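PDB 5OLT: cellulose biosynthesis protein BcsG from Salmonella typhimurium LT2, which is required for cellulose biosynthesis and contributes here its zinc-binding extramembrane domain, a member of the alkaline phosphatase family. Local coordinates for residues S100-A112 against G155-Q167. Numbering follows the deposited sequence. Where two conformers were deposited one is given.
Sequences SYSGPAAIRLLRA and GFLKEVRENGGMQ. With ZN (zinc ion), chain B.
Arg111 and Asn163 fasten the C-terminal ends of two nearly parallel helices, 102-110 and 156-162, whose axes approach to 9.2 Å at an angle of 25°, an example of a helix pair that comes close at a glycine and is tied at one end by an arginine gripping a backbone carbonyl. Ile107 is the side chain to follow. Its CB carries CG1 anti to the carbonyl carbon (chi1 -60°), and this branch runs out toward the partner helix, where CG1 lies against the CB of Asn163 and the backbone N of Gly164. At the tip, CD1 of Ile107 ends 3.5 Å from CB of Asn163 and, in one of two Glu159 conformers, meets OE1, a carboxylate oxygen whose hydrogen bond goes to Tyr123. The other branch, CG2, rests on the carbonyl O of Asn163. Asn163 O is also gripped side-on by the extended Arg111, NE at 3.1 Å and NH2 at 2.8 Å, the latter on a lone pair in the carbonyl plane, while water 1 joins NH2, weakly, to ND2 of Asn163. Next to Arg111, Leu110 sets CB 3.5 Å from O of Gly164, a glycine that lets the backbones close to 4.6 Å between its CA and that of Ile107. Toward the N-terminal ends, the ring of Phe156 presents its edge to the carbonyl O of Ser102, and CB of Ala106 packs obliquely against CE1 and CZ. Ser102 OG, in its helix's first turn, binds zinc at 2.0 Å beside Cys67, Glu266 and His267, a metal site consistent with the alkaline phosphatase family.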
ATOM      1  N   SER A 100      -2.404  -9.714   7.061  1.00  9.39           N
ATOM      2  CA  SER A 100      -1.629  -9.250   8.202  1.00  9.51           C
ATOM      3  C   SER A 100      -0.195  -9.767   8.219  1.00  8.81           C
ATOM      4  O   SER A 100       0.481  -9.575   9.245  1.00 10.19           O
ATOM      5  CB  SER A 100      -2.339  -9.527   9.503  1.00 12.19           C
ATOM      6  OG  SER A 100      -2.637 -10.903   9.662  1.00 12.51           O
ATOM      7  N   TYR A 101       0.273 -10.350   7.102  1.00  9.17           N
ATOM      8  CA  TYR A 101       1.658 -10.834   7.005  1.00  9.71           C
ATOM      9  C   TYR A 101       2.422 -10.090   5.934  1.00 10.06           C
ATOM     10  O   TYR A 101       1.839  -9.641   4.943  1.00 10.59           O
ATOM     11  CB  TYR A 101       1.675 -12.337   6.694  1.00 11.41           C
ATOM     12  CG  TYR A 101       1.135 -13.247   7.803  1.00 12.05           C
ATOM     13  CD1 TYR A 101       1.335 -12.965   9.155  1.00 13.71           C
ATOM     14  CD2 TYR A 101       0.511 -14.434   7.464  1.00 12.84           C
ATOM     15  CE1 TYR A 101       0.868 -13.834  10.157  1.00 13.91           C
ATOM     16  CE2 TYR A 101       0.079 -15.331   8.437  1.00 13.92           C
ATOM     17  CZ  TYR A 101       0.252 -15.021   9.776  1.00 12.59           C
ATOM     18  OH  TYR A 101      -0.213 -15.950  10.716  1.00 15.43           O
ATOM     19  N   SER A 102       3.745  -9.978   6.125  1.00  9.53           N
ATOM     20  CA  SER A 102       4.555  -9.130   5.264  1.00 10.06           C
ATOM     21  C   SER A 102       4.671  -9.618   3.830  1.00 10.34           C
ATOM     22  O   SER A 102       4.510  -8.827   2.888  1.00 11.17           O
ATOM     23  CB  SER A 102       5.974  -9.027   5.830  1.00 11.09           C
ATOM     24  OG  SER A 102       5.963  -8.558   7.173  1.00 11.58           O
ATOM     25  N   GLY A 103       4.942 -10.922   3.648  1.00 10.18           N
ATOM     26  CA  GLY A 103       5.125 -11.448   2.291  1.00 10.90           C
ATOM     27  C   GLY A 103       3.900 -11.260   1.424  1.00 10.55           C
ATOM     28  O   GLY A 103       3.975 -10.655   0.351  1.00 10.84           O
ATOM     29  N   PRO A 104       2.739 -11.716   1.910  1.00  9.56           N
ATOM     30  CA  PRO A 104       1.531 -11.536   1.105  1.00 10.29           C
ATOM     31  C   PRO A 104       1.201 -10.059   0.891  1.00  9.28           C
ATOM     32  O   PRO A 104       0.683  -9.718  -0.175  1.00 10.42           O
ATOM     33  CB  PRO A 104       0.444 -12.207   1.934  1.00 11.16           C
ATOM     34  CG  PRO A 104       1.124 -12.999   2.957  1.00 14.26           C
ATOM     35  CD  PRO A 104       2.552 -12.625   3.060  1.00 10.18           C
ATOM     36  N   ALA A 105       1.491  -9.184   1.869  1.00  9.15           N
ATOM     37  CA  ALA A 105       1.236  -7.762   1.664  1.00  9.34           C
ATOM     38  C   ALA A 105       2.035  -7.202   0.523  1.00  9.21           C
ATOM     39  O   ALA A 105       1.501  -6.427  -0.294  1.00  9.76           O
ATOM     40  CB  ALA A 105       1.537  -6.979   2.925  1.00 11.27           C
ATOM     41  N   ALA A 106       3.312  -7.552   0.479  1.00 10.00           N
ATOM     42  CA  ALA A 106       4.183  -7.040  -0.580  1.00 10.34           C
ATOM     43  C   ALA A 106       3.747  -7.575  -1.942  1.00 10.24           C
ATOM     44  O   ALA A 106       3.701  -6.829  -2.929  1.00 10.79           O
ATOM     45  CB  ALA A 106       5.617  -7.415  -0.306  1.00 12.71           C
ATOM     46  N   ILE A 107       3.373  -8.864  -2.014  1.00  9.58           N
ATOM     47  CA  ILE A 107       2.904  -9.415  -3.272  1.00 10.64           C
ATOM     48  C   ILE A 107       1.609  -8.717  -3.718  1.00  9.33           C
ATOM     49  O   ILE A 107       1.461  -8.385  -4.896  1.00 11.08           O
ATOM     50  CB  ILE A 107       2.659 -10.940  -3.150  1.00 11.25           C
ATOM     51  CG1 ILE A 107       3.963 -11.669  -2.759  1.00 11.59           C
ATOM     52  CG2 ILE A 107       2.191 -11.504  -4.495  1.00 12.75           C
ATOM     53  CD1 ILE A 107       3.687 -13.086  -2.276  1.00 15.45           C
ATOM     54  N   ARG A 108       0.678  -8.468  -2.786  1.00  9.29           N
ATOM     55  CA  ARG A 108      -0.565  -7.790  -3.139  1.00  9.11           C
ATOM     56  C   ARG A 108      -0.265  -6.391  -3.717  1.00  9.31           C
ATOM     57  O   ARG A 108      -0.867  -5.982  -4.696  1.00 10.05           O
ATOM     58  CB  ARG A 108      -1.485  -7.708  -1.938  1.00  8.64           C
ATOM     59  CG  ARG A 108      -2.087  -9.060  -1.566  1.00  9.97           C
ATOM     60  CD  ARG A 108      -3.046  -8.971  -0.379  1.00  9.98           C
ATOM     61  NE  ARG A 108      -3.644 -10.295  -0.103  1.00 10.64           N
ATOM     62  CZ  ARG A 108      -4.605 -10.857  -0.844  1.00  9.95           C
ATOM     63  NH1 ARG A 108      -5.169 -10.214  -1.870  1.00 10.36           N
ATOM     64  NH2 ARG A 108      -5.010 -12.109  -0.555  1.00 11.44           N
ATOM     65  N   LEU A 109       0.641  -5.660  -3.085  1.00  9.43           N
ATOM     66  CA  LEU A 109       1.001  -4.337  -3.583  1.00  9.92           C
ATOM     67  C   LEU A 109       1.678  -4.413  -4.956  1.00 10.07           C
ATOM     68  O   LEU A 109       1.361  -3.614  -5.853  1.00 10.51           O
ATOM     69  CB  LEU A 109       1.955  -3.671  -2.572  1.00 10.42           C
ATOM     70  CG  LEU A 109       2.540  -2.290  -2.938  1.00 10.01           C
ATOM     71  CD1 LEU A 109       1.503  -1.267  -3.355  1.00 12.58           C
ATOM     72  CD2 LEU A 109       3.284  -1.780  -1.727  1.00 12.39           C
ATOM     73  N   LEU A 110       2.580  -5.383  -5.139  1.00 10.34           N
ATOM     74  CA  LEU A 110       3.245  -5.543  -6.434  1.00 10.27           C
ATOM     75  C   LEU A 110       2.265  -5.966  -7.536  1.00 10.58           C
ATOM     76  O   LEU A 110       2.476  -5.643  -8.713  1.00 11.46           O
ATOM     77  CB  LEU A 110       4.477  -6.478  -6.338  1.00 11.52           C
ATOM     78  CG  LEU A 110       5.561  -5.862  -5.440  1.00 12.80           C
ATOM     79  CD1 LEU A 110       6.552  -6.922  -5.036  1.00 13.40           C
ATOM     80  CD2 LEU A 110       6.272  -4.709  -6.127  1.00 14.03           C
ATOM     81  N   ARG A 111       1.133  -6.558  -7.136  1.00 10.60           N
ATOM     82  CA  ARG A 111       0.088  -6.941  -8.084  1.00 10.50           C
ATOM     83  C   ARG A 111      -1.083  -5.941  -8.060  1.00 10.53           C
ATOM     84  O   ARG A 111      -2.227  -6.282  -8.360  1.00 10.93           O
ATOM     85  CB  ARG A 111      -0.379  -8.370  -7.825  1.00 11.34           C
ATOM     86  CG  ARG A 111       0.701  -9.409  -8.053  1.00 13.03           C
ATOM     87  CD  ARG A 111       0.142 -10.811  -7.871  1.00 14.43           C
ATOM     88  NE  ARG A 111       1.227 -11.778  -7.972  1.00 16.57           N
ATOM     89  CZ  ARG A 111       1.029 -13.090  -8.003  1.00 16.07           C
ATOM     90  NH1 ARG A 111      -0.226 -13.562  -7.986  1.00 16.72           N
ATOM     91  NH2 ARG A 111       2.095 -13.887  -8.123  1.00 17.14           N
ATOM     92  N   ALA A 112      -0.785  -4.650  -7.762  1.00  9.91           N
ATOM     93  CA  ALA A 112      -1.843  -3.659  -7.565  1.00  9.34           C
ATOM     94  C   ALA A 112      -2.717  -3.369  -8.805  1.00 10.63           C
ATOM     95  O   ALA A 112      -3.776  -2.760  -8.642  1.00 11.55           O
ATOM     96  CB  ALA A 112      -1.246  -2.330  -7.097  1.00 10.21           C
ATOM     97  N   GLY A 155      12.035 -15.358   4.233  1.00 18.26           N
ATOM     98  CA  GLY A 155      12.196 -15.491   2.782  1.00 19.09           C
ATOM     99  C   GLY A 155      11.534 -14.325   2.072  1.00 17.85           C
ATOM    100  O   GLY A 155      11.063 -14.472   0.945  1.00 18.76           O
ATOM    101  N   PHE A 156      11.523 -13.157   2.734  1.00 16.10           N
ATOM    102  CA  PHE A 156      10.782 -12.008   2.187  1.00 14.61           C
ATOM    103  C   PHE A 156      11.295 -11.568   0.821  1.00 14.31           C
ATOM    104  O   PHE A 156      10.509 -11.393  -0.105  1.00 14.27           O
ATOM    105  CB  PHE A 156      10.837 -10.841   3.165  1.00 13.25           C
ATOM    106  CG  PHE A 156      10.095  -9.615   2.682  1.00 11.49           C
ATOM    107  CD1 PHE A 156       8.695  -9.563   2.728  1.00 12.39           C
ATOM    108  CD2 PHE A 156      10.794  -8.526   2.174  1.00 12.51           C
ATOM    109  CE1 PHE A 156       8.003  -8.437   2.262  1.00 12.15           C
ATOM    110  CE2 PHE A 156      10.107  -7.394   1.727  1.00 12.44           C
ATOM    111  CZ  PHE A 156       8.717  -7.356   1.763  1.00 11.75           C
ATOM    112  N   LEU A 157      12.607 -11.396   0.692  1.00 14.06           N
ATOM    113  CA  LEU A 157      13.169 -10.995  -0.597  1.00 14.80           C
ATOM    114  C   LEU A 157      12.849 -12.042  -1.682  1.00 15.84           C
ATOM    115  O   LEU A 157      12.504 -11.687  -2.798  1.00 15.65           O
ATOM    116  CB  LEU A 157      14.683 -10.763  -0.486  1.00 16.11           C
ATOM    117  CG  LEU A 157      15.439 -10.355  -1.771  1.00 16.95           C
ATOM    118  CD1 LEU A 157      14.844  -9.093  -2.390  1.00 18.13           C
ATOM    119  CD2 LEU A 157      16.928 -10.164  -1.453  1.00 19.85           C
ATOM    120  N   LYS A 158      12.946 -13.319  -1.334  1.00 17.10           N
ATOM    121  CA  LYS A 158      12.571 -14.373  -2.312  1.00 18.92           C
ATOM    122  C   LYS A 158      11.099 -14.244  -2.747  1.00 18.98           C
ATOM    123  O   LYS A 158      10.807 -14.378  -3.930  1.00 20.55           O
ATOM    124  CB  LYS A 158      12.890 -15.752  -1.756  1.00 24.85           C
ATOM    125  CG  LYS A 158      14.381 -16.056  -1.738  1.00 29.48           C
ATOM    126  CD  LYS A 158      14.656 -17.430  -1.135  1.00 36.32           C
ATOM    127  CE  LYS A 158      16.147 -17.743  -1.129  1.00 40.75           C
ATOM    128  NZ  LYS A 158      16.432 -18.951  -0.304  1.00 53.13           N
ATOM    129  N   GLU A 159      10.178 -13.959  -1.805  1.00 17.89           N
ATOM    130  CA  GLU A 159       8.767 -13.776  -2.156  0.50 17.81           C
ATOM    131  C   GLU A 159       8.571 -12.563  -3.067  1.00 17.05           C
ATOM    132  O   GLU A 159       7.825 -12.640  -4.068  1.00 16.80           O
ATOM    133  CB  GLU A 159       7.864 -13.674  -0.904  0.50 19.81           C
ATOM    134  CG  GLU A 159       7.858 -14.932  -0.037  0.50 22.47           C
ATOM    135  CD  GLU A 159       6.548 -15.162   0.698  0.50 24.26           C
ATOM    136  OE1 GLU A 159       5.652 -14.311   0.616  0.50 26.50           O
ATOM    137  OE2 GLU A 159       6.398 -16.212   1.356  0.50 28.62           O
ATOM    138  N   VAL A 160       9.254 -11.459  -2.759  1.00 16.64           N
ATOM    139  CA  VAL A 160       9.180 -10.256  -3.609  1.00 15.89           C
ATOM    140  C   VAL A 160       9.639 -10.558  -5.044  1.00 18.21           C
ATOM    141  O   VAL A 160       9.006 -10.077  -6.006  1.00 18.55           O
ATOM    142  CB  VAL A 160      10.016  -9.109  -2.968  1.00 16.88           C
ATOM    143  CG1 VAL A 160      10.311  -7.977  -3.943  1.00 17.14           C
ATOM    144  CG2 VAL A 160       9.305  -8.581  -1.728  1.00 17.43           C
ATOM    145  N   ARG A 161      10.729 -11.331  -5.187  1.00 17.26           N
ATOM    146  CA  ARG A 161      11.232 -11.719  -6.516  1.00 19.90           C
ATOM    147  C   ARG A 161      10.303 -12.717  -7.226  1.00 19.65           C
ATOM    148  O   ARG A 161       9.897 -12.475  -8.379  1.00 23.33           O
ATOM    149  CB  ARG A 161      12.647 -12.307  -6.406  1.00 24.01           C
ATOM    150  CG  ARG A 161      13.663 -11.308  -5.892  1.00 29.91           C
ATOM    151  CD  ARG A 161      15.049 -11.646  -6.409  1.00 37.33           C
ATOM    152  NE  ARG A 161      15.907 -10.476  -6.279  1.00 42.22           N
ATOM    153  CZ  ARG A 161      16.981 -10.388  -5.504  1.00 37.48           C
ATOM    154  NH1 ARG A 161      17.382 -11.424  -4.768  1.00 40.08           N
ATOM    155  NH2 ARG A 161      17.661  -9.242  -5.480  1.00 33.80           N
ATOM    156  N   GLU A 162       9.933 -13.792  -6.525  1.00 18.13           N
ATOM    157  CA  GLU A 162       9.259 -14.933  -7.163  1.00 20.04           C
ATOM    158  C   GLU A 162       7.782 -14.730  -7.393  1.00 20.11           C
ATOM    159  O   GLU A 162       7.242 -15.088  -8.444  1.00 27.41           O
ATOM    160  CB  GLU A 162       9.477 -16.215  -6.348  1.00 24.64           C
ATOM    161  CG  GLU A 162      10.928 -16.689  -6.337  1.00 33.33           C
ATOM    162  CD  GLU A 162      11.136 -18.003  -5.582  1.00 44.73           C
ATOM    163  OE1 GLU A 162      10.192 -18.516  -4.927  1.00 49.03           O
ATOM    164  OE2 GLU A 162      12.267 -18.530  -5.643  1.00 56.64           O
ATOM    165  N   ASN A 163       7.092 -14.203  -6.393  1.00 16.71           N
ATOM    166  CA  ASN A 163       5.657 -13.973  -6.514  1.00 14.99           C
ATOM    167  C   ASN A 163       5.319 -12.520  -6.814  1.00 14.79           C
ATOM    168  O   ASN A 163       4.294 -12.229  -7.450  1.00 15.18           O
ATOM    169  CB  ASN A 163       4.984 -14.401  -5.209  1.00 16.25           C
ATOM    170  CG  ASN A 163       5.267 -15.845  -4.896  1.00 19.86           C
ATOM    171  OD1 ASN A 163       5.924 -16.184  -3.897  1.00 25.10           O
ATOM    172  ND2 ASN A 163       4.826 -16.683  -5.763  1.00 19.79           N
ATOM    173  N   GLY A 164       6.134 -11.591  -6.285  1.00 14.99           N
ATOM    174  CA  GLY A 164       5.915 -10.170  -6.616  1.00 15.42           C
ATOM    175  C   GLY A 164       6.445  -9.786  -7.991  1.00 16.27           C
ATOM    176  O   GLY A 164       6.129  -8.716  -8.497  1.00 18.08           O
ATOM    177  N   GLY A 165       7.265 -10.658  -8.582  1.00 17.78           N
ATOM    178  CA  GLY A 165       7.796 -10.445  -9.920  1.00 19.23           C
ATOM    179  C   GLY A 165       8.916  -9.429 -10.031  1.00 19.36           C
ATOM    180  O   GLY A 165       9.311  -9.092 -11.131  1.00 23.70           O
ATOM    181  N   MET A 166       9.432  -8.960  -8.899  0.80 19.00           N
ATOM    182  CA  MET A 166      10.414  -7.892  -8.892  0.80 19.80           C
ATOM    183  C   MET A 166      11.823  -8.504  -9.045  0.80 19.84           C
ATOM    184  O   MET A 166      12.465  -8.859  -8.062  0.80 25.23           O
ATOM    185  CB  MET A 166      10.198  -7.095  -7.598  0.80 23.84           C
ATOM    186  CG  MET A 166      11.358  -6.253  -7.094  0.80 28.65           C
ATOM    187  SD  MET A 166      11.328  -4.682  -7.942  0.80 33.77           S
ATOM    188  CE  MET A 166       9.690  -4.150  -7.473  0.80 29.90           C
ATOM    189  N   GLN A 167      12.267  -8.664 -10.288  1.00 22.15           N
ATOM    190  CA  GLN A 167      13.549  -9.315 -10.608  1.00 23.84           C
ATOM    191  C   GLN A 167      14.629  -8.232 -10.814  1.00 26.65           C
ATOM    192  O   GLN A 167      15.110  -8.013 -11.916  1.00 26.16           O
ATOM    193  CB  GLN A 167      13.379 -10.273 -11.821  1.00 29.52           C
ATOM    194  CG  GLN A 167      14.533 -11.264 -12.046  1.00 36.56           C
ATOM    195  CD  GLN A 167      14.871 -12.082 -10.807  1.00 37.48           C
ATOM    196  OE1 GLN A 167      14.141 -12.998 -10.436  1.00 51.57           O
ATOM    197  NE2 GLN A 167      15.987 -11.750 -10.166  1.00 42.93           N
TER
HETATM  198 ZN    ZN B 601       5.388  -6.771   7.856  0.75 12.46          ZN
HETATM  199  O   HOH W   1       3.604 -16.512  -8.242  1.00 29.24           O
HETATM  200  O   HOH W   2       5.869  -8.486   9.610  1.00 32.28           O